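Local coordinates for thermospermine synthase (Medicago truncatula, PDB 6BQ2), which probably transfers an aminopropyl group from decarboxylated S-adenosylmethionine to spermidine, giving thermospermine and S-methyl-5'-thioadenosine, at residues I86-L91 against E112-R117; P102-I107 against K174-V179; Y195-Y200 against L237-K242. All coordinates share one frame; numbering follows the deposited sequence.

Interaction 1: residues I86-L91 against E112-R117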
loop_
_atom_site.group_PDB
_atom_site.type_symbol
_atom_site.label_atom_id
_atom_site.label_comp_id
_atom_site.label_asym_id
_atom_site.label_seq_id
_atom_site.Cartn_x
_atom_site.Cartn_y
_atom_site.Cartn_z
ATOM N N ILE B 86 -22.487 17.177 0.182
ATOM C CA ILE B 86 -22.971 16.812 -1.132
ATOM C C ILE B 86 -23.916 15.622 -1.004
ATOM O O ILE B 86 -25.036 15.643 -1.536
ATOM C CB ILE B 86 -21.823 16.482 -2.109
ATOM C CG1 ILE B 86 -20.858 17.669 -2.210
ATOM C CG2 ILE B 86 -22.349 16.062 -3.509
ATOM C CD1 ILE B 86 -19.657 17.385 -3.075
ATOM N N TYR B 87 -23.466 14.575 -0.326
ATOM C CA TYR B 87 -24.265 13.368 -0.187
ATOM C C TYR B 87 -25.585 13.685 0.524
ATOM O O TYR B 87 -26.632 13.254 0.103
ATOM C CB TYR B 87 -23.480 12.275 0.601
ATOM C CG TYR B 87 -24.287 11.064 0.930
ATOM C CD1 TYR B 87 -24.369 9.964 0.051
ATOM C CD2 TYR B 87 -24.980 10.988 2.103
ATOM C CE1 TYR B 87 -25.152 8.875 0.371
ATOM C CE2 TYR B 87 -25.774 9.917 2.432
ATOM C CZ TYR B 87 -25.864 8.859 1.573
ATOM O OH TYR B 87 -26.636 7.746 1.942
ATOM N N HIS B 88 -25.519 14.448 1.620
ATOM C CA HIS B 88 -26.712 14.655 2.438
ATOM C C HIS B 88 -27.657 15.653 1.789
ATOM O O HIS B 88 -28.852 15.479 1.895
ATOM C CB HIS B 88 -26.356 14.973 3.891
ATOM C CG HIS B 88 -25.678 13.816 4.566
ATOM N ND1 HIS B 88 -24.305 13.741 4.760
ATOM C CD2 HIS B 88 -26.186 12.626 4.978
ATOM C CE1 HIS B 88 -24.018 12.574 5.330
ATOM N NE2 HIS B 88 -25.139 11.881 5.470
ATOM N N GLU B 89 -27.146 16.695 1.100
ATOM C CA GLU B 89 -28.060 17.567 0.360
ATOM C C GLU B 89 -28.747 16.829 -0.785
ATOM O O GLU B 89 -29.950 16.989 -0.992
ATOM C CB GLU B 89 -27.346 18.806 -0.173
ATOM C CG GLU B 89 -27.013 19.831 0.886
ATOM C CD GLU B 89 -26.451 21.123 0.309
ATOM O OE1 GLU B 89 -26.535 21.357 -0.924
ATOM O OE2 GLU B 89 -25.924 21.958 1.102
ATOM N N CYS B 90 -28.004 15.981 -1.505
ATOM C CA CYS B 90 -28.584 15.206 -2.593
ATOM C C CYS B 90 -29.574 14.153 -2.084
ATOM O O CYS B 90 -30.611 13.978 -2.677
ATOM C CB CYS B 90 -27.534 14.538 -3.450
ATOM S SG CYS B 90 -26.606 15.666 -4.496
ATOM N N LEU B 91 -29.292 13.533 -0.957
ATOM C CA LEU B 91 -30.188 12.537 -0.394
ATOM C C LEU B 91 -31.513 13.142 0.058
ATOM O O LEU B 91 -32.569 12.551 -0.162
ATOM C CB LEU B 91 -29.557 11.865 0.794
ATOM C CG LEU B 91 -30.387 10.867 1.601
ATOM C CD1 LEU B 91 -30.802 9.683 0.716
ATOM C CD2 LEU B 91 -29.639 10.421 2.853
ATOM N N GLU B 112 -25.431 8.729 11.656
ATOM C CA GLU B 112 -24.450 9.810 11.783
ATOM C C GLU B 112 -25.092 11.160 12.156
ATOM O O GLU B 112 -24.459 11.999 12.756
ATOM C CB GLU B 112 -23.594 9.865 10.520
ATOM C CG GLU B 112 -23.344 11.242 9.944
ATOM C CD GLU B 112 -22.516 11.238 8.661
ATOM O OE1 GLU B 112 -22.182 12.373 8.182
ATOM O OE2 GLU B 112 -22.203 10.094 8.168
ATOM N N GLY B 113 -26.357 11.365 11.788
ATOM C CA GLY B 113 -27.061 12.584 12.155
ATOM C C GLY B 113 -27.190 13.595 11.051
ATOM O O GLY B 113 -27.935 14.573 11.192
ATOM N N SER B 114 -26.466 13.389 9.934
ATOM C CA SER B 114 -26.379 14.392 8.904
ATOM C C SER B 114 -27.657 14.494 8.042
ATOM O O SER B 114 -28.041 15.548 7.590
ATOM C CB SER B 114 -25.173 14.167 8.011
ATOM O OG SER B 114 -23.991 14.271 8.744
ATOM N N THR B 115 -28.297 13.355 7.813
ATOM C CA THR B 115 -29.559 13.291 7.138
ATOM C C THR B 115 -30.578 14.078 7.945
ATOM O O THR B 115 -31.273 14.908 7.383
ATOM C CB THR B 115 -29.955 11.833 6.903
ATOM O OG1 THR B 115 -28.960 11.264 6.033
ATOM C CG2 THR B 115 -31.305 11.716 6.277
ATOM N N ALA B 116 -30.630 13.831 9.253
ATOM C CA ALA B 116 -31.561 14.548 10.110
ATOM C C ALA B 116 -31.254 16.041 10.059
ATOM O O ALA B 116 -32.168 16.853 9.935
ATOM C CB ALA B 116 -31.538 14.027 11.519
ATOM N N ARG B 117 -29.970 16.409 10.150
ATOM C CA ARG B 117 -29.580 17.800 10.058
ATOM C C ARG B 117 -30.168 18.476 8.806
ATOM O O ARG B 117 -30.749 19.594 8.896
ATOM C CB ARG B 117 -28.070 17.935 9.990
ATOM C CG ARG B 117 -27.576 19.375 9.919
ATOM C CD ARG B 117 -26.122 19.406 9.538
ATOM N NE ARG B 117 -25.843 19.027 8.146
ATOM C CZ ARG B 117 -24.940 18.127 7.718
ATOM N NH1 ARG B 117 -24.160 17.434 8.559
ATOM N NH2 ARG B 117 -24.775 17.953 6.400
#

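Interaction 2: residues P102-I107 against K174-V179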
loop_
_atom_site.group_PDB
_atom_site.type_symbol
_atom_site.label_atom_id
_atom_site.label_comp_id
_atom_site.label_asym_id
_atom_site.label_seq_id
_atom_site.Cartn_x
_atom_site.Cartn_y
_atom_site.Cartn_z
ATOM N N PRO B 102 -44.167 18.836 3.262
ATOM C CA PRO B 102 -43.717 17.669 4.029
ATOM C C PRO B 102 -43.562 18.024 5.485
ATOM O O PRO B 102 -42.804 18.918 5.799
ATOM C CB PRO B 102 -42.360 17.319 3.391
ATOM C CG PRO B 102 -41.873 18.628 2.859
ATOM C CD PRO B 102 -43.097 19.377 2.401
ATOM N N LYS B 103 -44.281 17.312 6.354
ATOM C CA LYS B 103 -44.348 17.597 7.789
ATOM C C LYS B 103 -43.701 16.533 8.646
ATOM O O LYS B 103 -43.105 16.826 9.680
ATOM C CB LYS B 103 -45.817 17.688 8.219
ATOM C CG LYS B 103 -46.562 18.871 7.592
ATOM C CD LYS B 103 -46.497 20.076 8.538
ATOM C CE LYS B 103 -46.753 21.428 7.858
ATOM N NZ LYS B 103 -45.921 22.535 8.414
ATOM N N ASN B 104 -43.808 15.270 8.241
ATOM C CA ASN B 104 -43.147 14.260 8.991
ATOM C C ASN B 104 -42.381 13.300 8.110
ATOM O O ASN B 104 -42.820 12.982 6.989
ATOM C CB ASN B 104 -44.090 13.579 9.888
ATOM C CG ASN B 104 -45.065 12.734 9.178
ATOM O OD1 ASN B 104 -45.356 12.953 7.981
ATOM N ND2 ASN B 104 -45.631 11.746 9.911
ATOM N N VAL B 105 -41.239 12.895 8.650
ATOM C CA VAL B 105 -40.269 12.121 7.902
ATOM C C VAL B 105 -39.723 10.991 8.755
ATOM O O VAL B 105 -39.510 11.149 9.941
ATOM C CB VAL B 105 -39.153 13.048 7.366
ATOM C CG1 VAL B 105 -38.116 12.267 6.584
ATOM C CG2 VAL B 105 -39.762 14.097 6.449
ATOM N N PHE B 106 -39.518 9.830 8.136
ATOM C CA PHE B 106 -38.931 8.658 8.759
ATOM C C PHE B 106 -37.621 8.360 8.024
ATOM O O PHE B 106 -37.635 8.298 6.792
ATOM C CB PHE B 106 -39.879 7.464 8.648
ATOM C CG PHE B 106 -39.454 6.261 9.416
ATOM C CD1 PHE B 106 -38.632 5.323 8.854
ATOM C CD2 PHE B 106 -39.967 6.007 10.691
ATOM C CE1 PHE B 106 -38.264 4.166 9.546
ATOM C CE2 PHE B 106 -39.618 4.869 11.395
ATOM C CZ PHE B 106 -38.765 3.940 10.833
ATOM N N ILE B 107 -36.534 8.248 8.792
ATOM C CA ILE B 107 -35.229 7.851 8.236
ATOM C C ILE B 107 -34.942 6.400 8.572
ATOM O O ILE B 107 -34.890 6.072 9.743
ATOM C CB ILE B 107 -34.066 8.687 8.769
ATOM C CG1 ILE B 107 -34.321 10.193 8.613
ATOM C CG2 ILE B 107 -32.803 8.297 7.971
ATOM C CD1 ILE B 107 -33.437 11.023 9.514
ATOM N N LYS B 174 -48.076 7.262 9.440
ATOM C CA LYS B 174 -47.640 7.403 8.059
ATOM C C LYS B 174 -46.806 8.650 7.951
ATOM O O LYS B 174 -46.868 9.537 8.823
ATOM C CB LYS B 174 -48.844 7.465 7.127
ATOM C CG LYS B 174 -49.778 6.262 7.325
ATOM C CD LYS B 174 -50.728 5.987 6.153
ATOM C CE LYS B 174 -51.941 5.141 6.591
ATOM N NZ LYS B 174 -51.814 4.461 7.934
ATOM N N TYR B 175 -46.030 8.732 6.874
ATOM C CA TYR B 175 -45.053 9.810 6.694
ATOM C C TYR B 175 -45.179 10.446 5.337
ATOM O O TYR B 175 -45.523 9.775 4.351
ATOM C CB TYR B 175 -43.622 9.247 6.868
ATOM C CG TYR B 175 -43.426 8.749 8.267
ATOM C CD1 TYR B 175 -42.986 9.600 9.264
ATOM C CD2 TYR B 175 -43.705 7.414 8.603
ATOM C CE1 TYR B 175 -42.790 9.143 10.566
ATOM C CE2 TYR B 175 -43.540 6.957 9.899
ATOM C CZ TYR B 175 -43.110 7.829 10.869
ATOM O OH TYR B 175 -42.992 7.346 12.150
ATOM N N ASP B 176 -44.835 11.734 5.268
ATOM C CA ASP B 176 -44.803 12.452 3.994
ATOM C C ASP B 176 -43.601 12.052 3.141
ATOM O O ASP B 176 -43.684 11.962 1.921
ATOM C CB ASP B 176 -44.796 13.956 4.246
ATOM C CG ASP B 176 -46.102 14.464 4.916
ATOM O OD1 ASP B 176 -47.221 14.254 4.372
ATOM O OD2 ASP B 176 -45.981 15.117 5.975
ATOM N N VAL B 177 -42.494 11.783 3.809
ATOM C CA VAL B 177 -41.245 11.352 3.122
ATOM C C VAL B 177 -40.626 10.233 3.985
ATOM O O VAL B 177 -40.649 10.294 5.206
ATOM C CB VAL B 177 -40.207 12.509 2.904
ATOM C CG1 VAL B 177 -39.005 11.981 2.164
ATOM C CG2 VAL B 177 -40.807 13.646 2.088
ATOM N N ILE B 178 -40.149 9.174 3.324
ATOM C CA ILE B 178 -39.333 8.157 4.009
ATOM C C ILE B 178 -37.994 8.153 3.283
ATOM O O ILE B 178 -37.928 8.128 2.028
ATOM C CB ILE B 178 -39.992 6.777 3.997
ATOM C CG1 ILE B 178 -41.268 6.849 4.867
ATOM C CG2 ILE B 178 -39.053 5.722 4.551
ATOM C CD1 ILE B 178 -42.164 5.645 4.793
ATOM N N VAL B 179 -36.931 8.160 4.077
ATOM C CA VAL B 179 -35.580 8.268 3.544
ATOM C C VAL B 179 -34.802 6.982 3.846
ATOM O O VAL B 179 -34.649 6.607 5.021
ATOM C CB VAL B 179 -34.861 9.458 4.180
ATOM C CG1 VAL B 179 -33.426 9.527 3.637
ATOM C CG2 VAL B 179 -35.599 10.781 3.916
#

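Interaction 3: residues Y195-Y200 against L237-K242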
loop_
_atom_site.group_PDB
_atom_site.type_symbol
_atom_site.label_atom_id
_atom_site.label_comp_id
_atom_site.label_asym_id
_atom_site.label_seq_id
_atom_site.Cartn_x
_atom_site.Cartn_y
_atom_site.Cartn_z
ATOM N N TYR B 195 -34.493 -3.263 0.737
ATOM C CA TYR B 195 -34.437 -2.905 -0.662
ATOM C C TYR B 195 -35.290 -3.826 -1.546
ATOM O O TYR B 195 -35.202 -3.765 -2.764
ATOM C CB TYR B 195 -32.983 -2.941 -1.155
ATOM C CG TYR B 195 -32.056 -1.936 -0.530
ATOM C CD1 TYR B 195 -31.349 -2.222 0.624
ATOM C CD2 TYR B 195 -31.832 -0.703 -1.157
ATOM C CE1 TYR B 195 -30.444 -1.288 1.172
ATOM C CE2 TYR B 195 -30.975 0.225 -0.615
ATOM C CZ TYR B 195 -30.262 -0.065 0.521
ATOM O OH TYR B 195 -29.402 0.870 1.021
ATOM N N THR B 196 -36.077 -4.731 -0.941
ATOM C CA THR B 196 -36.800 -5.687 -1.739
ATOM C C THR B 196 -38.141 -5.148 -2.189
ATOM O O THR B 196 -38.774 -4.324 -1.509
ATOM C CB THR B 196 -37.009 -6.994 -0.986
ATOM O OG1 THR B 196 -37.781 -6.742 0.193
ATOM C CG2 THR B 196 -35.684 -7.585 -0.591
ATOM N N LYS B 197 -38.609 -5.707 -3.294
ATOM C CA LYS B 197 -39.897 -5.352 -3.844
ATOM C C LYS B 197 -41.022 -5.467 -2.805
ATOM O O LYS B 197 -41.885 -4.583 -2.696
ATOM C CB LYS B 197 -40.233 -6.242 -5.025
ATOM C CG LYS B 197 -41.510 -5.826 -5.719
ATOM C CD LYS B 197 -42.029 -6.912 -6.637
ATOM C CE LYS B 197 -43.108 -6.341 -7.544
ATOM N NZ LYS B 197 -44.285 -7.237 -7.540
ATOM N N ASP B 198 -41.036 -6.598 -2.112
ATOM C CA ASP B 198 -42.098 -6.866 -1.127
ATOM C C ASP B 198 -42.038 -5.919 0.061
ATOM O O ASP B 198 -43.095 -5.532 0.579
ATOM C CB ASP B 198 -42.074 -8.316 -0.644
ATOM C CG ASP B 198 -42.794 -9.298 -1.622
ATOM O OD1 ASP B 198 -43.158 -8.948 -2.784
ATOM O OD2 ASP B 198 -42.987 -10.463 -1.202
ATOM N N PHE B 199 -40.827 -5.571 0.500
ATOM C CA PHE B 199 -40.673 -4.573 1.548
ATOM C C PHE B 199 -41.318 -3.252 1.099
ATOM O O PHE B 199 -42.129 -2.641 1.792
ATOM C CB PHE B 199 -39.193 -4.364 1.964
ATOM C CG PHE B 199 -39.000 -3.144 2.814
ATOM C CD1 PHE B 199 -39.424 -3.135 4.143
ATOM C CD2 PHE B 199 -38.507 -1.990 2.267
ATOM C CE1 PHE B 199 -39.295 -2.006 4.923
ATOM C CE2 PHE B 199 -38.395 -0.863 3.029
ATOM C CZ PHE B 199 -38.795 -0.867 4.366
ATOM N N TYR B 200 -40.972 -2.830 -0.091
ATOM C CA TYR B 200 -41.449 -1.551 -0.603
ATOM C C TYR B 200 -42.962 -1.560 -0.776
ATOM O O TYR B 200 -43.631 -0.640 -0.354
ATOM C CB TYR B 200 -40.807 -1.261 -1.943
ATOM C CG TYR B 200 -39.339 -0.899 -1.931
ATOM C CD1 TYR B 200 -38.772 -0.135 -0.911
ATOM C CD2 TYR B 200 -38.539 -1.242 -3.020
ATOM C CE1 TYR B 200 -37.429 0.200 -0.934
ATOM C CE2 TYR B 200 -37.202 -0.903 -3.068
ATOM C CZ TYR B 200 -36.641 -0.159 -2.026
ATOM O OH TYR B 200 -35.300 0.193 -2.100
ATOM N N LEU B 237 -37.535 -0.467 -7.564
ATOM C CA LEU B 237 -38.516 0.606 -7.357
ATOM C C LEU B 237 -39.498 0.801 -8.493
ATOM O O LEU B 237 -40.650 1.106 -8.269
ATOM C CB LEU B 237 -37.822 1.941 -7.030
ATOM C CG LEU B 237 -37.219 1.939 -5.632
ATOM C CD1 LEU B 237 -36.194 3.050 -5.507
ATOM C CD2 LEU B 237 -38.279 2.073 -4.557
ATOM N N ARG B 238 -39.058 0.575 -9.726
ATOM C CA ARG B 238 -39.932 0.696 -10.876
ATOM C C ARG B 238 -41.063 -0.328 -10.819
ATOM O O ARG B 238 -42.128 -0.102 -11.410
ATOM C CB ARG B 238 -39.099 0.564 -12.179
ATOM C CG ARG B 238 -39.774 1.065 -13.430
ATOM C CD ARG B 238 -38.814 1.250 -14.612
ATOM N NE ARG B 238 -37.863 0.136 -14.856
ATOM C CZ ARG B 238 -37.237 -0.107 -16.018
ATOM N NH1 ARG B 238 -36.374 -1.101 -16.143
ATOM N NH2 ARG B 238 -37.462 0.684 -17.059
ATOM N N GLN B 239 -40.890 -1.417 -10.064
ATOM C CA GLN B 239 -41.966 -2.439 -9.971
ATOM C C GLN B 239 -43.059 -2.047 -9.005
ATOM O O GLN B 239 -44.096 -2.701 -8.973
ATOM C CB GLN B 239 -41.422 -3.809 -9.501
ATOM C CG GLN B 239 -40.212 -4.318 -10.254
ATOM C CD GLN B 239 -40.421 -4.209 -11.732
ATOM O OE1 GLN B 239 -41.436 -4.702 -12.253
ATOM N NE2 GLN B 239 -39.493 -3.571 -12.428
ATOM N N VAL B 240 -42.800 -1.054 -8.155
ATOM C CA VAL B 240 -43.678 -0.693 -7.067
ATOM C C VAL B 240 -44.302 0.685 -7.234
ATOM O O VAL B 240 -45.434 0.861 -6.883
ATOM C CB VAL B 240 -42.888 -0.741 -5.740
ATOM C CG1 VAL B 240 -43.729 -0.288 -4.561
ATOM C CG2 VAL B 240 -42.298 -2.145 -5.542
ATOM N N PHE B 241 -43.541 1.693 -7.672
ATOM C CA PHE B 241 -44.045 3.058 -7.754
ATOM C C PHE B 241 -44.211 3.495 -9.208
ATOM O O PHE B 241 -43.445 3.059 -10.090
ATOM C CB PHE B 241 -43.052 4.031 -7.090
ATOM C CG PHE B 241 -42.963 3.887 -5.610
ATOM C CD1 PHE B 241 -43.858 4.563 -4.792
ATOM C CD2 PHE B 241 -42.014 3.061 -5.021
ATOM C CE1 PHE B 241 -43.799 4.432 -3.411
ATOM C CE2 PHE B 241 -41.942 2.941 -3.639
ATOM C CZ PHE B 241 -42.828 3.633 -2.830
ATOM N N LYS B 242 -45.177 4.381 -9.454
ATOM C CA LYS B 242 -45.388 4.907 -10.811
ATOM C C LYS B 242 -44.277 5.802 -11.323
ATOM O O LYS B 242 -43.893 5.687 -12.485
ATOM C CB LYS B 242 -46.700 5.687 -10.908
ATOM C CG LYS B 242 -47.012 6.094 -12.342
ATOM C CD LYS B 242 -48.476 6.329 -12.581
ATOM C CE LYS B 242 -48.730 6.741 -14.021
ATOM N NZ LYS B 242 -48.217 5.740 -15.006
#

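Interaction 1: residues I86-L91 against E112-R117
With CG of His88 beside its backbone N (chi1 -65°) and OG1 of Thr115 likewise beside its own N (chi1 -63°), the imidazole and the hydroxyl are brought into the seam between helix 84-98 and the start of helix 114-120. The second helix follows a glycine-rich turn of the Rossmann-like fold, consistent with the GxGxxA pattern. Gly113, its N-cap, has a positive phi, which suits glycine because it has no CB to crowd the preceding carbonyl.

The His88 ring is sandwiched. CB of Ser114 lies over the centre of one face, and CD2 of Tyr87 covers the opposite face. At the ring edge OG1 of Thr115 sits 3.3 Å from CD2 of His88 and 3.4 Å from CD2 of Leu91. That hydroxyl and OH of Tyr87 are both hydrogen-bonded to Asp181, the predicted proton acceptor. A small hydroxylated residue suits this place, compact yet able to hold the carboxylate. A hydrogen bond between ND1 of His88 and Glu84 helps to fix the imidazole's rotation; Glu84 also forms a salt bridge with Arg117, whose NH1 is hydrogen-bonded to Asn148.

Glu112 reaches back on an extended chain, its OE1 3.4 Å from CE1 of His88 and its carboxylate plane 67° from the imidazole. OG of Ser114 donates to OE1 of Glu112 at 2.7 Å, on the anti side, tilted out of the carboxylate plane.

Interaction 2: residues P102-I107 against K174-V179
Val105, Phe106 and Ile107 run parallel to Val177, Ile178 and Val179, pairing two central strands of the Rossmann-like sheet. N of Phe106 donates to O of Val177 at 3.2 Å, and N of Val179 gives a nearly linear bond of 2.8 Å to O of Phe106. Valine and isoleucine, beta-branched, suit these extended backbones. On one face Val105 lies alongside Val177, with CG1 of Val105 4.0 Å from CG2 of Val179. On the other, CB of Phe106 is centred over the ring of Tyr175, 3.6 Å from its centroid. CG of Phe106 stands anti to the backbone N (chi1 -172°), which carries its ring past the tyrosine; the two planes meet obliquely at 57°, and OH of Tyr175 approaches the phenylalanine edge.

Before the strands pair regularly, side chains join the backbone in the bonding. OD2 of Asp176 accepts from N of Lys103 at 2.8 Å and from N of Asn104, so one carboxylate oxygen satisfies two consecutive amides. Asn104 answers with both ends of its amide: OD1 accepts from N of Asp176, which stands above the amide carbonyl plane and also donates to the main-chain O of Asn104, and ND2 donates to O of Lys174 at 2.8 Å, in that carbonyl's plane.

Further out, helices 84-98 and 114-120 cover the face bearing Val105, Val177 and Val179, while Val129 of the adjoining strand packs against Phe106 and Tyr175. ND2 of Asn104 has a second hydrogen-bond partner in OE2 of Glu173.

Interaction 3: residues Y195-Y200 against L237-K242
The first turn of helix 197-204 packs against the C-terminal end of helix 230-238, where the chain leaves that helix for strand 243-251. CD2 of Leu237 sits over one face of the Tyr200 ring, displaced from its centre toward the rim, and comes within 3.5 Å of CE2 of Tyr200. This is a CH-pi contact: the methyl carbon is 3.7 Å from the ring centroid and 18° off the normal. The two side chains meet at about a right angle, and CG of Tyr200 lies beside its backbone N (chi1 -72°), an orientation that brings the broad ring face to the leucine. A flat aromatic suits the site because it offers a wide apolar surface to a branched methyl group.

Both helices flank the Rossmann-like sheet, and the same leucine continues inward onto it, packing against Phe214 and Thr216 of strand 212-220 and Val261 and Ala263 of strand 256-264. Phe214 also meets the ring of Tyr200, so leucine and tyrosine share one apolar cluster between the helices and the sheet.

Val240 packs beside this contact. Its two methyls both lie 4.0 Å from CB of Tyr200, while CG2 of Val240 also reaches CG of Lys197 at 3.8 Å. A short branched residue can touch both helix positions at once. Lys197 is largely extended, with CG anti to the backbone N (chi1 -175°), and its aliphatic chain closes the outer side of the contact; a lysine can contribute methylenes here and still carry its ammonium outward, toward a weak, long ion pair with Glu201. Gln239 crosses it roughly at right angles, its amide turned back to donate to O of Asn235.

At the helix start, OG1 of Thr196 caps N of Phe199 at 3.3 Å, and CE of Lys197 touches CB of Gln239 at 3.6 Å.

All three interactions belong to the Rossmann-like catalytic domain. Interactions 1 and 2 interlock: their segments alternate along the chain, helix 84-98 leading into strand 104-107 and that strand into helix 114-120. Their centres are about 15 Å apart, yet they touch, as Leu91 and Thr115 pack on Val179 and Thr115 also on Ile107. Together they tie two helices to the strands leading to the glycine-rich turn and to Asp181, the predicted proton acceptor, consistent with a part in shaping the active-site side. Interaction 3 comes later in the chain, its centre about 17 Å from that of interaction 2 and 23 Å from that of interaction 1; it joins helices flanking the later strands.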